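Local coordinates for uncharacterized protein (Acinetobacter baumannii, PDB 5D66) that is of unknown function but folds as an ankyrin repeat domain, a scaffold that commonly serves to bind other proteins, at residues M41-A46 against H50-L55; S71-A76 against K83-T88; P108-G113 against Q153-L158. All blocks are in the same frame, centred on the assembly; numbering follows the deposited sequence. Where two conformers were deposited one is given.

Interaction 1 (M41-A46 against H50-L55); sequences MVATRA and HAAHML
Ala43 presses its single methyl against three residues of the facing helix, Ala51, Ala52 and Leu55, and nearly everything in this contact passes through that one carbon. Its CB lies 4.0 Å from Ala51 CB, methyl against methyl, and 4.5 Å from Ala52 CB. Ala43 CB also lies 4.1 Å from the backbone at Ala52 N. Leu55 brings in the one longer side chain, and its atoms draw closer step by step: Leu55 CB is 6.2 Å from Ala43 CB, Leu55 CG 5.7 Å and Leu55 CD1 4.3 Å from the same carbon, and of the three it is CD1 that makes the contact. With CG beside the backbone N (chi1 -67°) and CD1 extended from CA, that branch is carried toward the methyl. Helices 39-45 and 49-57 form the antiparallel helix-turn-helix hairpin of the ankyrin fold; the axes of 41-45 and 50-55 meet at 150° and come within 8.7 Å. Small alanines at the crossing are consistent with the close approach of the backbones, Ala43 CA and Ala52 CA being 5.7 Å apart. No hydrogen bond spans the pair, and the touching residues are buried and apolar. Beyond the hairpin, Ala51 packs on Ile19 of helix 16-23 and Ala52 on Ile84 of helix 82-90, while Leu55 also meets Ile29 and Ala60 in the loops.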
loop_
_atom_site.group_PDB
_atom_site.type_symbol
_atom_site.label_atom_id
_atom_site.label_comp_id
_atom_site.label_asym_id
_atom_site.label_seq_id
_atom_site.Cartn_x
_atom_site.Cartn_y
_atom_site.Cartn_z
HETATM N N MSE A 41 4.665 -0.879 13.654
HETATM C CA MSE A 41 4.890 0.218 12.713
HETATM C C MSE A 41 6.388 0.485 12.561
HETATM O O MSE A 41 6.885 0.638 11.424
HETATM C CB MSE A 41 4.143 1.441 13.135
HETATM C CG MSE A 41 4.129 2.502 12.039
HETATM SE SE MSE A 41 3.139 2.015 10.419
HETATM C CE MSE A 41 4.571 1.900 9.144
ATOM N N VAL A 42 7.140 0.491 13.672
ATOM C CA VAL A 42 8.591 0.668 13.633
ATOM C C VAL A 42 9.247 -0.415 12.796
ATOM O O VAL A 42 10.087 -0.144 11.917
ATOM C CB VAL A 42 9.154 0.722 15.048
ATOM C CG1 VAL A 42 10.668 0.705 15.043
ATOM C CG2 VAL A 42 8.631 1.963 15.781
ATOM N N ALA A 43 8.871 -1.676 13.010
ATOM C CA ALA A 43 9.438 -2.791 12.234
ATOM C C ALA A 43 9.114 -2.640 10.764
ATOM O O ALA A 43 9.945 -2.906 9.888
ATOM C CB ALA A 43 8.922 -4.115 12.742
ATOM N N THR A 44 7.888 -2.222 10.449
ATOM C CA THR A 44 7.446 -2.130 9.067
ATOM C C THR A 44 8.184 -1.041 8.324
ATOM O O THR A 44 8.600 -1.218 7.169
ATOM C CB THR A 44 5.936 -1.962 8.989
ATOM O OG1 THR A 44 5.296 -3.114 9.582
ATOM C CG2 THR A 44 5.448 -1.879 7.543
ATOM N N ARG A 45 8.380 0.118 8.945
ATOM C CA ARG A 45 9.117 1.198 8.308
ATOM C C ARG A 45 10.535 0.752 7.906
ATOM O O ARG A 45 11.045 1.205 6.860
ATOM C CB ARG A 45 9.250 2.421 9.201
ATOM C CG ARG A 45 7.940 3.120 9.518
ATOM C CD ARG A 45 8.194 4.285 10.410
ATOM N NE ARG A 45 6.994 4.872 11.006
ATOM C CZ ARG A 45 6.808 5.080 12.312
ATOM N NH1 ARG A 45 7.722 4.777 13.200
ATOM N NH2 ARG A 45 5.709 5.690 12.690
ATOM N N ALA A 46 11.121 -0.138 8.671
ATOM C CA ALA A 46 12.448 -0.646 8.435
ATOM C C ALA A 46 12.506 -1.858 7.490
ATOM O O ALA A 46 13.594 -2.333 7.163
ATOM C CB ALA A 46 13.112 -0.986 9.768
ATOM N N HIS A 50 11.265 -10.286 9.849
ATOM C CA HIS A 50 11.181 -11.272 10.950
ATOM C C HIS A 50 10.501 -10.680 12.154
ATOM O O HIS A 50 9.611 -11.287 12.751
ATOM C CB HIS A 50 12.581 -11.796 11.279
ATOM C CG HIS A 50 13.190 -12.509 10.139
ATOM N ND1 HIS A 50 14.388 -12.160 9.559
ATOM C CD2 HIS A 50 12.671 -13.476 9.369
ATOM C CE1 HIS A 50 14.631 -12.961 8.535
ATOM N NE2 HIS A 50 13.611 -13.790 8.424
ATOM N N ALA A 51 10.872 -9.451 12.520
ATOM C CA ALA A 51 10.212 -8.786 13.646
ATOM C C ALA A 51 8.741 -8.554 13.382
ATOM O O ALA A 51 7.897 -8.791 14.219
ATOM C CB ALA A 51 10.876 -7.443 13.941
ATOM N N ALA A 52 8.439 -8.132 12.157
ATOM C CA ALA A 52 7.030 -7.913 11.782
ATOM C C ALA A 52 6.246 -9.231 11.888
ATOM O O ALA A 52 5.129 -9.233 12.440
ATOM C CB ALA A 52 6.919 -7.328 10.395
ATOM N N HIS A 53 6.814 -10.337 11.415
ATOM C CA HIS A 53 6.120 -11.613 11.519
ATOM C C HIS A 53 5.820 -11.966 12.969
ATOM O O HIS A 53 4.718 -12.389 13.296
ATOM C CB HIS A 53 6.953 -12.710 10.880
ATOM C CG HIS A 53 6.330 -14.060 10.947
ATOM N ND1 HIS A 53 6.740 -15.072 11.791
ATOM C CD2 HIS A 53 5.268 -14.538 10.281
ATOM C CE1 HIS A 53 6.006 -16.150 11.579
ATOM N NE2 HIS A 53 5.100 -15.841 10.670
HETATM N N MSE A 54 6.808 -11.823 13.840
HETATM C CA MSE A 54 6.625 -12.184 15.241
HETATM C C MSE A 54 5.551 -11.319 15.880
HETATM O O MSE A 54 4.703 -11.804 16.623
HETATM C CB MSE A 54 7.948 -12.083 15.968
HETATM C CG MSE A 54 7.868 -12.511 17.405
HETATM SE SE MSE A 54 9.586 -12.555 18.285
HETATM C CE MSE A 54 10.024 -14.318 17.714
ATOM N N LEU A 55 5.572 -10.036 15.586
ATOM C CA LEU A 55 4.590 -9.096 16.186
ATOM C C LEU A 55 3.167 -9.353 15.689
ATOM O O LEU A 55 2.221 -9.357 16.449
ATOM C CB LEU A 55 5.018 -7.650 15.944
ATOM C CG LEU A 55 6.311 -7.234 16.691
ATOM C CD1 LEU A 55 6.849 -5.941 16.076
ATOM C CD2 LEU A 55 6.100 -7.110 18.193
#

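Interaction 2 (S71-A76 against K83-T88); sequences SPYLYA and KILRMT
Tyr73 and Ala76, one helical turn apart, meet the helix of Ile84, Leu85 and Thr88 through apolar packing at both places. The CD1-CE1 side of the Tyr73 ring runs alongside Leu85, the two side chains pointing the same way, and Leu85 CD1 approaches the ring obliquely to 3.7 Å from Tyr73 CD1. At Ala76 the methyl sits over the start of the leucine, with Ala76 CB 4.0 Å from Leu85 CB, and also touches the branch methyl of the preceding residue, Ile84 CG2, at 4.1 Å.

Thr88 adds a mixed contact, crossing Tyr73 at about a right angle. Its hydroxyl lies at the ring edge near the ring plane, Thr88 OG1 being 3.6 Å from both CB and CD1 of Tyr73. OG1 occupies the position between backbone N and carbonyl carbon (chi1 76°), from which it donates a hydrogen bond of 2.8 Å to Leu85 O in its own helix. A buried hydroxyl is thereby satisfied locally while it packs against an aromatic edge.

No hydrogen bond links the two segments; the other side-chain bond caps a helix start. Ser71 is the N-cap, and its OG accepts from Leu74 N at 3.0 Å, nearly straight at 167°. Ser71-Pro72 resembles the Thr-Pro that opens the TPLH motif found in many ankyrin repeats.

The segments lie on helices 72-79 and 82-90, which pair antiparallel as in an ankyrin hairpin, the axes of 72-76 and 83-88 meeting at 144°. Other hairpin helices lie before and after. Pro72 leans on Leu40 and Thr44 of helix 39-45 and Met87 on Ile56 of helix 49-57, while Tyr73 and Leu85 both reach Leu121 of helix 115-124.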
loop_
_atom_site.group_PDB
_atom_site.type_symbol
_atom_site.label_atom_id
_atom_site.label_comp_id
_atom_site.label_asym_id
_atom_site.label_seq_id
_atom_site.Cartn_x
_atom_site.Cartn_y
_atom_site.Cartn_z
ATOM N N SER A 71 -0.406 2.962 8.527
ATOM C CA SER A 71 -0.501 1.693 9.250
ATOM C C SER A 71 0.503 0.734 8.683
ATOM O O SER A 71 0.984 0.907 7.536
ATOM C CB SER A 71 -1.889 1.070 9.177
ATOM O OG SER A 71 -2.148 0.691 7.830
ATOM N N PRO A 72 0.770 -0.375 9.372
ATOM C CA PRO A 72 1.672 -1.385 8.797
ATOM C C PRO A 72 1.226 -1.859 7.395
ATOM O O PRO A 72 2.026 -1.924 6.485
ATOM C CB PRO A 72 1.727 -2.486 9.863
ATOM C CG PRO A 72 1.534 -1.678 11.144
ATOM C CD PRO A 72 0.561 -0.600 10.805
ATOM N N TYR A 73 -0.061 -2.189 7.262
ATOM C CA TYR A 73 -0.611 -2.595 5.967
ATOM C C TYR A 73 -0.422 -1.479 4.919
ATOM O O TYR A 73 0.053 -1.723 3.807
ATOM C CB TYR A 73 -2.083 -2.972 6.164
ATOM C CG TYR A 73 -2.925 -2.814 4.911
ATOM C CD1 TYR A 73 -2.769 -3.662 3.836
ATOM C CD2 TYR A 73 -3.840 -1.783 4.802
ATOM C CE1 TYR A 73 -3.557 -3.489 2.687
ATOM C CE2 TYR A 73 -4.625 -1.607 3.678
ATOM C CZ TYR A 73 -4.437 -2.429 2.602
ATOM O OH TYR A 73 -5.183 -2.263 1.448
ATOM N N LEU A 74 -0.889 -0.260 5.220
ATOM C CA LEU A 74 -0.849 0.807 4.231
ATOM C C LEU A 74 0.564 1.118 3.775
ATOM O O LEU A 74 0.818 1.350 2.590
ATOM C CB LEU A 74 -1.542 2.060 4.730
ATOM C CG LEU A 74 -3.019 1.994 4.850
ATOM C CD1 LEU A 74 -3.548 3.122 5.761
ATOM C CD2 LEU A 74 -3.666 2.152 3.488
ATOM N N TYR A 75 1.496 1.171 4.718
ATOM C CA TYR A 75 2.858 1.523 4.447
ATOM C C TYR A 75 3.555 0.386 3.656
ATOM O O TYR A 75 4.296 0.635 2.700
ATOM C CB TYR A 75 3.639 1.729 5.729
ATOM C CG TYR A 75 5.002 2.326 5.571
ATOM C CD1 TYR A 75 5.167 3.681 5.624
ATOM C CD2 TYR A 75 6.118 1.552 5.393
ATOM C CE1 TYR A 75 6.412 4.274 5.449
ATOM C CE2 TYR A 75 7.345 2.113 5.232
ATOM C CZ TYR A 75 7.509 3.486 5.274
ATOM O OH TYR A 75 8.765 4.068 5.153
ATOM N N ALA A 76 3.330 -0.871 4.043
ATOM C CA ALA A 76 3.944 -1.989 3.324
ATOM C C ALA A 76 3.463 -1.980 1.871
ATOM O O ALA A 76 4.256 -2.242 0.946
ATOM C CB ALA A 76 3.663 -3.325 3.974
ATOM N N LYS A 83 6.600 -9.004 1.452
ATOM C CA LYS A 83 6.526 -10.069 2.451
ATOM C C LYS A 83 5.690 -9.605 3.668
ATOM O O LYS A 83 4.787 -10.299 4.118
ATOM C CB LYS A 83 7.932 -10.547 2.880
ATOM C CG LYS A 83 8.604 -11.262 1.702
ATOM C CD LYS A 83 10.003 -11.640 2.004
ATOM C CE LYS A 83 10.570 -12.566 0.966
ATOM N NZ LYS A 83 11.906 -12.994 1.391
ATOM N N ILE A 84 5.947 -8.398 4.156
ATOM C CA ILE A 84 5.156 -7.859 5.268
ATOM C C ILE A 84 3.725 -7.644 4.797
ATOM O O ILE A 84 2.788 -7.964 5.535
ATOM C CB ILE A 84 5.781 -6.600 5.839
ATOM C CG1 ILE A 84 7.111 -6.923 6.528
ATOM C CG2 ILE A 84 4.827 -5.966 6.860
ATOM C CD1 ILE A 84 7.859 -5.730 7.062
ATOM N N LEU A 85 3.547 -7.086 3.601
ATOM C CA LEU A 85 2.185 -6.871 3.126
ATOM C C LEU A 85 1.356 -8.172 3.143
ATOM O O LEU A 85 0.206 -8.169 3.605
ATOM C CB LEU A 85 2.203 -6.279 1.726
ATOM C CG LEU A 85 0.852 -6.092 1.097
ATOM C CD1 LEU A 85 0.042 -5.021 1.877
ATOM C CD2 LEU A 85 0.935 -5.718 -0.340
ATOM N N ARG A 86 1.934 -9.264 2.628
ATOM C CA ARG A 86 1.221 -10.535 2.600
ATOM C C ARG A 86 0.829 -10.965 4.022
ATOM O O ARG A 86 -0.256 -11.488 4.213
ATOM C CB ARG A 86 1.989 -11.573 1.881
ATOM C CG ARG A 86 2.102 -11.332 0.424
ATOM C CD ARG A 86 2.753 -12.546 -0.254
ATOM N NE ARG A 86 3.396 -12.270 -1.544
ATOM C CZ ARG A 86 2.758 -11.997 -2.689
ATOM N NH1 ARG A 86 1.425 -11.956 -2.764
ATOM N NH2 ARG A 86 3.459 -11.785 -3.802
HETATM N N MSE A 87 1.712 -10.752 4.982
HETATM C CA MSE A 87 1.375 -11.052 6.373
HETATM C C MSE A 87 0.178 -10.248 6.824
HETATM O O MSE A 87 -0.759 -10.764 7.491
HETATM C CB MSE A 87 2.533 -10.794 7.316
HETATM C CG MSE A 87 3.788 -11.485 7.053
HETATM SE SE MSE A 87 5.190 -10.742 8.208
HETATM C CE MSE A 87 6.660 -11.386 7.152
ATOM N N THR A 88 0.173 -8.956 6.523
ATOM C CA THR A 88 -0.958 -8.124 6.924
ATOM C C THR A 88 -2.284 -8.573 6.295
ATOM O O THR A 88 -3.339 -8.494 6.936
ATOM C CB THR A 88 -0.705 -6.610 6.741
ATOM O OG1 THR A 88 -0.805 -6.213 5.384
ATOM C CG2 THR A 88 0.568 -6.121 7.326
#

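Interaction 3 (P108-G113 against Q153-L158); sequences PAAERG and QQIVAL
Ile155 reaches across to Ala110 and Gly113 with two different branches, and this single side chain carries almost the whole apolar contact. Its short branch packs methyl to methyl, with Ile155 CG2 3.9 Å from Ala110 CB. The longer arm ends on the backbone: Ile155 CD1 comes to 3.5 Å from Gly113 CA and 3.6 Å from Gly113 C. CG2 stands anti to the backbone N and CG1 beside it (chi1 -76°), which spreads the two branches so that one meets the last turn of helix 106-111 and the other meets the residue that leaves it. Because Gly113 has no side chain, the arm tip can rest directly against its main chain.

Backbone hydrogen bonding shapes the surface that the isoleucine meets. Gly113 has a positive phi of 78° and closes the helix with a Schellman motif, one of whose two bonds back into the last turn runs from Gly113 N to Ala110 O over 3.1 Å. The chain leaves helical geometry at the residue that Ile155 CD1 meets.

Side-chain hydrogen bonds to this helix end come from residues just ahead of 153-158 on helix 150-162. Gly113 O is bonded to Asn151 ND2 and Glu111 O to Tyr152 OH, so polar links to main-chain carbonyls accompany the apolar contact of Ile155. Helix 138-144 also adjoins the packing, through Ala138 on Ala110 and Ala142 on Ile155.

The contact joins helices 106-111 and 150-162, which have helices 115-124 and 138-144 between them in the chain, in the ankyrin stack. The Ala-Ala-Glu-Arg-Gly sequence ending at Gly113 resembles the ankyrin consensus in which a glycine closes the first helix of the hairpin, and here that terminus becomes a packing surface for a helix farther along the array.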
loop_
_atom_site.group_PDB
_atom_site.type_symbol
_atom_site.label_atom_id
_atom_site.label_comp_id
_atom_site.label_asym_id
_atom_site.label_seq_id
_atom_site.Cartn_x
_atom_site.Cartn_y
_atom_site.Cartn_z
ATOM N N PRO A 108 -0.732 4.056 -4.048
ATOM C CA PRO A 108 0.722 4.290 -4.076
ATOM C C PRO A 108 1.487 3.155 -4.696
ATOM O O PRO A 108 2.538 3.368 -5.326
ATOM C CB PRO A 108 1.075 4.548 -2.617
ATOM C CG PRO A 108 -0.029 3.883 -1.838
ATOM C CD PRO A 108 -1.246 4.174 -2.672
ATOM N N ALA A 109 1.027 1.907 -4.567
ATOM C CA ALA A 109 1.702 0.785 -5.203
ATOM C C ALA A 109 1.700 0.989 -6.718
ATOM O O ALA A 109 2.724 0.781 -7.399
ATOM C CB ALA A 109 1.036 -0.496 -4.820
ATOM N N ALA A 110 0.562 1.432 -7.266
ATOM C CA ALA A 110 0.490 1.708 -8.693
ATOM C C ALA A 110 1.364 2.898 -9.072
ATOM O O ALA A 110 2.078 2.875 -10.048
ATOM C CB ALA A 110 -0.979 1.910 -9.074
ATOM N N GLU A 111 1.260 3.990 -8.297
ATOM C CA GLU A 111 2.069 5.171 -8.477
ATOM C C GLU A 111 3.549 4.857 -8.626
ATOM O O GLU A 111 4.257 5.403 -9.478
ATOM C CB GLU A 111 1.868 6.081 -7.264
ATOM C CG GLU A 111 2.677 7.338 -7.237
ATOM C CD GLU A 111 2.552 8.081 -5.882
ATOM O OE1 GLU A 111 2.047 7.529 -4.888
ATOM O OE2 GLU A 111 3.123 9.189 -5.799
ATOM N N ARG A 112 4.029 3.980 -7.754
ATOM C CA ARG A 112 5.437 3.696 -7.639
ATOM C C ARG A 112 5.900 2.566 -8.554
ATOM O O ARG A 112 7.069 2.239 -8.605
ATOM C CB ARG A 112 5.814 3.457 -6.198
ATOM C CG ARG A 112 5.524 4.714 -5.337
ATOM C CD ARG A 112 5.724 4.520 -3.983
ATOM N NE ARG A 112 5.098 5.528 -3.158
ATOM C CZ ARG A 112 5.212 5.549 -1.833
ATOM N NH1 ARG A 112 6.071 4.765 -1.212
ATOM N NH2 ARG A 112 4.611 6.527 -1.145
ATOM N N GLY A 113 4.973 1.974 -9.303
ATOM C CA GLY A 113 5.356 0.960 -10.265
ATOM C C GLY A 113 5.646 -0.370 -9.661
ATOM O O GLY A 113 6.370 -1.167 -10.260
ATOM N N GLN A 153 2.823 0.053 -17.947
ATOM C CA GLN A 153 1.932 -0.667 -18.865
ATOM C C GLN A 153 1.353 -1.924 -18.209
ATOM O O GLN A 153 0.149 -2.198 -18.341
ATOM C CB GLN A 153 2.671 -1.076 -20.132
ATOM C CG GLN A 153 3.047 0.082 -21.026
ATOM C CD GLN A 153 3.935 -0.349 -22.174
ATOM O OE1 GLN A 153 3.861 -1.458 -22.645
ATOM N NE2 GLN A 153 4.813 0.536 -22.571
ATOM N N GLN A 154 2.195 -2.653 -17.473
ATOM C CA GLN A 154 1.766 -3.915 -16.836
ATOM C C GLN A 154 0.703 -3.589 -15.770
ATOM O O GLN A 154 -0.320 -4.282 -15.686
ATOM C CB GLN A 154 2.963 -4.640 -16.233
ATOM C CG GLN A 154 3.870 -5.141 -17.313
ATOM C CD GLN A 154 5.274 -5.490 -16.842
ATOM O OE1 GLN A 154 5.550 -5.488 -15.644
ATOM N NE2 GLN A 154 6.134 -5.848 -17.776
ATOM N N ILE A 155 0.906 -2.518 -15.010
ATOM C CA ILE A 155 -0.042 -2.116 -13.954
ATOM C C ILE A 155 -1.344 -1.644 -14.567
ATOM O O ILE A 155 -2.432 -1.985 -14.074
ATOM C CB ILE A 155 0.610 -1.072 -13.062
ATOM C CG1 ILE A 155 1.616 -1.764 -12.127
ATOM C CG2 ILE A 155 -0.408 -0.259 -12.280
ATOM C CD1 ILE A 155 2.633 -0.899 -11.519
ATOM N N VAL A 156 -1.287 -0.802 -15.616
ATOM C CA VAL A 156 -2.513 -0.447 -16.351
ATOM C C VAL A 156 -3.286 -1.691 -16.788
ATOM O O VAL A 156 -4.506 -1.791 -16.622
ATOM C CB VAL A 156 -2.218 0.522 -17.469
ATOM C CG1 VAL A 156 -3.419 0.690 -18.407
ATOM C CG2 VAL A 156 -1.772 1.878 -16.920
ATOM N N ALA A 157 -2.560 -2.627 -17.428
ATOM C CA ALA A 157 -3.210 -3.827 -17.897
ATOM C C ALA A 157 -3.878 -4.600 -16.772
ATOM O O ALA A 157 -4.977 -5.121 -16.927
ATOM C CB ALA A 157 -2.270 -4.661 -18.702
ATOM N N LEU A 158 -3.176 -4.726 -15.647
ATOM C CA LEU A 158 -3.729 -5.453 -14.479
ATOM C C LEU A 158 -4.976 -4.790 -13.978
ATOM O O LEU A 158 -5.989 -5.448 -13.697
ATOM C CB LEU A 158 -2.720 -5.501 -13.312
ATOM C CG LEU A 158 -1.515 -6.422 -13.487
ATOM C CD1 LEU A 158 -0.583 -6.256 -12.275
ATOM C CD2 LEU A 158 -1.908 -7.831 -13.613
#

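How the interactions relate
All three contacts are buried, and none has a hydrogen bond between its segments. Interactions 1 and 2 each pair two consecutive antiparallel helices, and they adjoin directly: Met41 CE packs on Tyr75 and the selenium of Met87 on His53. Interaction 3 instead joins two helices that are not consecutive, and it lies on the other side of the chain's centre from interaction 1, with about 26 Å between their centres. Interaction 2, nearest the middle of the chain, buries about twice the area of either of the others and alone brings an aromatic ring and a hydroxyl into its packing; interactions 1 and 3 cover nearly equal areas through aliphatic groups and backbone.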